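Local coordinates for core protein P7 (Pseudomonas phage phi12, PDB 2Q82) that is a core protein of the phage particle, probably a structural component of the viral core, at residues E23-V35 with P58-L70. Residues are numbered along the deposited sequence; the frame is centred on the assembly and turned at random.
Sequences ETSLMVMSHNGDV and PAVAVLGDDAQDL
Asn32 and Asp65 meet through two hydrogen bonds just beyond the ends of two parallel strands. Asn32 OD1 accepts a hydrogen bond from the backbone N of Asp65 (2.9 Å) in the carbonyl plane, on a lone pair, while its ND2 donates to Asp65 OD1 (2.9 Å). The second bond leaves in the plane of the amide but arrives from above the carboxylate plane; the two flat groups are turned 65° apart. Asp65 OD1 is further held by Ser97. Gly64 CA lies 3.3 Å from Asn32 OD1, and a beta-carbon at Gly64 would run into both Asn32 OD1 and His31 O.

The pairing behind this is that of neighbouring inner strands, 25-30 and 59-63, in a five-stranded parallel alpha/beta sheet of order 2-3-1-4-5. Backbone N-H groups of Met29 and His31 reach Ala61 O and Leu63 O, and those of Ala61 and Leu63 return to Met27 O and Met29 O. On one face Val60 fits between two selenomethionines, its CG2 against Met27 CG (3.9 Å) and its CG1 against Met29 CB (3.8 Å). Next along, Val62 CG1 lies at the edge of the His31 ring, near its plane, and 3.8 Å from His31 CB; its CG2 meets Val35 CG1. His31 swings its ring anti to the backbone N (chi1 174°), where NE2 donates to Asp34 O (2.7 Å) and ND1 is hydrogen-bonded to the backbone N of Gln95, fixing the ring's rotation. On the other face, Leu26 CD1 rests 4.2 Å from Ala61 CB, and Val28 CG1 looks across to Leu63 CD1.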
# COMPACT_ATOMS: atom_id res chain seq x y z
N GLU A 23 15.04 -11.03 1.59
CA GLU A 23 14.75 -10.51 2.93
C GLU A 23 13.97 -9.20 3.00
O GLU A 23 13.22 -8.97 3.94
CB GLU A 23 16.03 -10.26 3.69
CG GLU A 23 16.80 -11.45 4.19
CD GLU A 23 18.17 -11.02 4.67
OE1 GLU A 23 18.34 -9.81 4.91
OE2 GLU A 23 19.06 -11.89 4.81
N THR A 24 14.23 -8.34 2.04
CA THR A 24 13.58 -7.05 2.01
C THR A 24 12.55 -6.86 0.90
O THR A 24 12.26 -5.73 0.50
CB THR A 24 14.59 -5.92 1.82
OG1 THR A 24 15.34 -6.20 0.64
CG2 THR A 24 15.53 -5.85 2.96
N SER A 25 12.04 -7.96 0.35
CA SER A 25 11.04 -7.84 -0.69
C SER A 25 9.80 -8.63 -0.34
O SER A 25 9.81 -9.51 0.51
CB SER A 25 11.53 -8.36 -2.03
OG SER A 25 12.79 -7.85 -2.38
N LEU A 26 8.73 -8.32 -1.05
CA LEU A 26 7.49 -9.02 -0.85
C LEU A 26 7.30 -9.98 -2.01
O LEU A 26 7.34 -9.56 -3.16
CB LEU A 26 6.33 -8.03 -0.83
CG LEU A 26 4.97 -8.72 -0.91
CD1 LEU A 26 4.70 -9.48 0.37
CD2 LEU A 26 3.89 -7.71 -1.14
N MSE A 27 7.15 -11.28 -1.74
CA MSE A 27 6.92 -12.15 -2.88
C MSE A 27 5.46 -12.11 -3.19
O MSE A 27 4.60 -12.11 -2.32
CB MSE A 27 7.19 -13.63 -2.68
CG MSE A 27 8.19 -14.04 -1.70
SE MSE A 27 9.91 -13.94 -2.46
CE MSE A 27 10.14 -12.24 -1.66
N VAL A 28 5.23 -12.18 -4.49
CA VAL A 28 3.92 -12.13 -5.05
C VAL A 28 3.66 -13.32 -5.93
O VAL A 28 4.39 -13.61 -6.87
CB VAL A 28 3.81 -10.86 -5.84
CG1 VAL A 28 2.69 -10.94 -6.79
CG2 VAL A 28 3.64 -9.72 -4.88
N MSE A 29 2.56 -14.00 -5.64
CA MSE A 29 2.22 -15.20 -6.37
C MSE A 29 0.86 -15.19 -7.09
O MSE A 29 -0.17 -15.05 -6.45
CB MSE A 29 2.29 -16.38 -5.39
CG MSE A 29 1.77 -17.68 -5.92
SE MSE A 29 1.46 -18.99 -4.49
CE MSE A 29 0.88 -20.44 -5.67
N SER A 30 0.89 -15.37 -8.41
CA SER A 30 -0.33 -15.42 -9.21
C SER A 30 -0.97 -16.78 -8.99
O SER A 30 -0.37 -17.81 -9.32
CB SER A 30 -0.04 -15.26 -10.68
OG SER A 30 -1.23 -15.42 -11.43
N HIS A 31 -2.19 -16.78 -8.47
CA HIS A 31 -2.83 -18.04 -8.16
C HIS A 31 -4.29 -17.92 -7.73
O HIS A 31 -4.64 -17.09 -6.90
CB HIS A 31 -2.03 -18.70 -7.04
CG HIS A 31 -2.63 -19.95 -6.50
ND1 HIS A 31 -2.56 -21.17 -7.17
CD2 HIS A 31 -3.27 -20.21 -5.34
CE1 HIS A 31 -3.14 -22.09 -6.44
NE2 HIS A 31 -3.59 -21.54 -5.32
N ASN A 32 -5.13 -18.77 -8.32
CA ASN A 32 -6.56 -18.83 -7.99
C ASN A 32 -6.76 -20.15 -7.30
O ASN A 32 -6.24 -21.16 -7.76
CB ASN A 32 -7.43 -18.85 -9.24
CG ASN A 32 -7.53 -17.51 -9.88
OD1 ASN A 32 -7.84 -16.52 -9.23
ND2 ASN A 32 -7.29 -17.46 -11.18
N GLY A 33 -7.53 -20.18 -6.22
CA GLY A 33 -7.74 -21.44 -5.55
C GLY A 33 -7.22 -21.37 -4.14
O GLY A 33 -6.86 -20.30 -3.67
N ASP A 34 -7.19 -22.51 -3.45
CA ASP A 34 -6.71 -22.51 -2.08
C ASP A 34 -5.24 -22.16 -2.05
O ASP A 34 -4.49 -22.54 -2.94
CB ASP A 34 -6.86 -23.87 -1.42
CG ASP A 34 -8.24 -24.45 -1.60
OD1 ASP A 34 -9.20 -23.90 -1.03
OD2 ASP A 34 -8.34 -25.46 -2.32
N VAL A 35 -4.84 -21.47 -1.00
CA VAL A 35 -3.45 -21.08 -0.88
C VAL A 35 -2.59 -22.21 -0.40
O VAL A 35 -2.99 -23.04 0.41
CB VAL A 35 -3.28 -19.96 0.09
CG1 VAL A 35 -4.04 -18.78 -0.36
CG2 VAL A 35 -3.74 -20.38 1.40
N PRO A 58 8.99 -13.03 6.54
CA PRO A 58 8.85 -13.43 5.14
C PRO A 58 7.46 -13.81 4.72
O PRO A 58 6.83 -14.68 5.32
CB PRO A 58 9.81 -14.58 5.00
CG PRO A 58 10.01 -15.00 6.33
CD PRO A 58 10.14 -13.75 7.08
N ALA A 59 7.02 -13.23 3.62
CA ALA A 59 5.67 -13.43 3.20
C ALA A 59 5.47 -13.66 1.75
O ALA A 59 6.27 -13.19 0.94
CB ALA A 59 4.92 -12.18 3.55
N VAL A 60 4.41 -14.38 1.41
CA VAL A 60 4.04 -14.60 0.03
C VAL A 60 2.59 -14.10 -0.05
O VAL A 60 1.71 -14.62 0.62
CB VAL A 60 4.06 -16.06 -0.40
CG1 VAL A 60 3.49 -16.20 -1.81
CG2 VAL A 60 5.49 -16.57 -0.37
N ALA A 61 2.38 -13.05 -0.84
CA ALA A 61 1.05 -12.51 -1.03
C ALA A 61 0.52 -13.21 -2.27
O ALA A 61 1.16 -13.18 -3.33
CB ALA A 61 1.10 -11.02 -1.26
N VAL A 62 -0.64 -13.84 -2.13
CA VAL A 62 -1.27 -14.57 -3.21
C VAL A 62 -2.35 -13.75 -3.88
O VAL A 62 -3.31 -13.31 -3.24
CB VAL A 62 -1.89 -15.87 -2.69
CG1 VAL A 62 -2.41 -16.70 -3.85
CG2 VAL A 62 -0.86 -16.64 -1.89
N LEU A 63 -2.18 -13.56 -5.18
CA LEU A 63 -3.11 -12.79 -5.97
C LEU A 63 -3.82 -13.58 -7.03
O LEU A 63 -3.20 -14.24 -7.84
CB LEU A 63 -2.36 -11.64 -6.67
CG LEU A 63 -2.09 -10.41 -5.79
CD1 LEU A 63 -1.21 -10.75 -4.70
CD2 LEU A 63 -1.47 -9.33 -6.59
N GLY A 64 -5.14 -13.52 -7.00
CA GLY A 64 -5.93 -14.18 -8.02
C GLY A 64 -6.74 -13.14 -8.78
O GLY A 64 -6.53 -11.93 -8.68
N ASP A 65 -7.69 -13.62 -9.57
CA ASP A 65 -8.53 -12.75 -10.35
C ASP A 65 -9.16 -11.64 -9.56
O ASP A 65 -9.40 -10.58 -10.10
CB ASP A 65 -9.63 -13.56 -10.99
CG ASP A 65 -9.14 -14.31 -12.18
OD1 ASP A 65 -8.02 -14.81 -12.20
OD2 ASP A 65 -9.89 -14.42 -13.14
N ASP A 66 -9.43 -11.87 -8.29
CA ASP A 66 -10.08 -10.84 -7.51
C ASP A 66 -9.13 -9.72 -7.11
O ASP A 66 -9.55 -8.75 -6.50
CB ASP A 66 -10.75 -11.47 -6.29
CG ASP A 66 -9.77 -12.12 -5.32
OD1 ASP A 66 -8.67 -12.50 -5.75
OD2 ASP A 66 -10.14 -12.24 -4.14
N ALA A 67 -7.86 -9.85 -7.48
CA ALA A 67 -6.87 -8.82 -7.13
C ALA A 67 -6.41 -8.06 -8.36
O ALA A 67 -5.28 -7.58 -8.43
CB ALA A 67 -5.68 -9.46 -6.45
N GLN A 68 -7.32 -7.96 -9.32
CA GLN A 68 -7.10 -7.27 -10.57
C GLN A 68 -6.43 -5.91 -10.37
O GLN A 68 -5.41 -5.61 -10.99
CB GLN A 68 -8.44 -7.10 -11.27
CG GLN A 68 -8.40 -6.26 -12.51
CD GLN A 68 -9.78 -6.00 -13.09
OE1 GLN A 68 -9.94 -5.18 -13.99
NE2 GLN A 68 -10.79 -6.71 -12.57
N ASP A 69 -6.98 -5.09 -9.48
CA ASP A 69 -6.41 -3.77 -9.29
C ASP A 69 -5.05 -3.74 -8.62
O ASP A 69 -4.18 -2.95 -8.99
CB ASP A 69 -7.38 -2.86 -8.53
CG ASP A 69 -8.65 -2.60 -9.31
OD1 ASP A 69 -8.57 -2.47 -10.55
OD2 ASP A 69 -9.72 -2.52 -8.69
N LEU A 70 -4.85 -4.60 -7.63
CA LEU A 70 -3.59 -4.61 -6.95
C LEU A 70 -2.49 -5.12 -7.89
O LEU A 70 -1.38 -4.62 -7.88
CB LEU A 70 -3.67 -5.50 -5.72
CG LEU A 70 -2.38 -5.63 -4.94
CD1 LEU A 70 -1.90 -4.28 -4.44
CD2 LEU A 70 -2.64 -6.56 -3.79
O HOH W 1 9.57 -12.22 1.58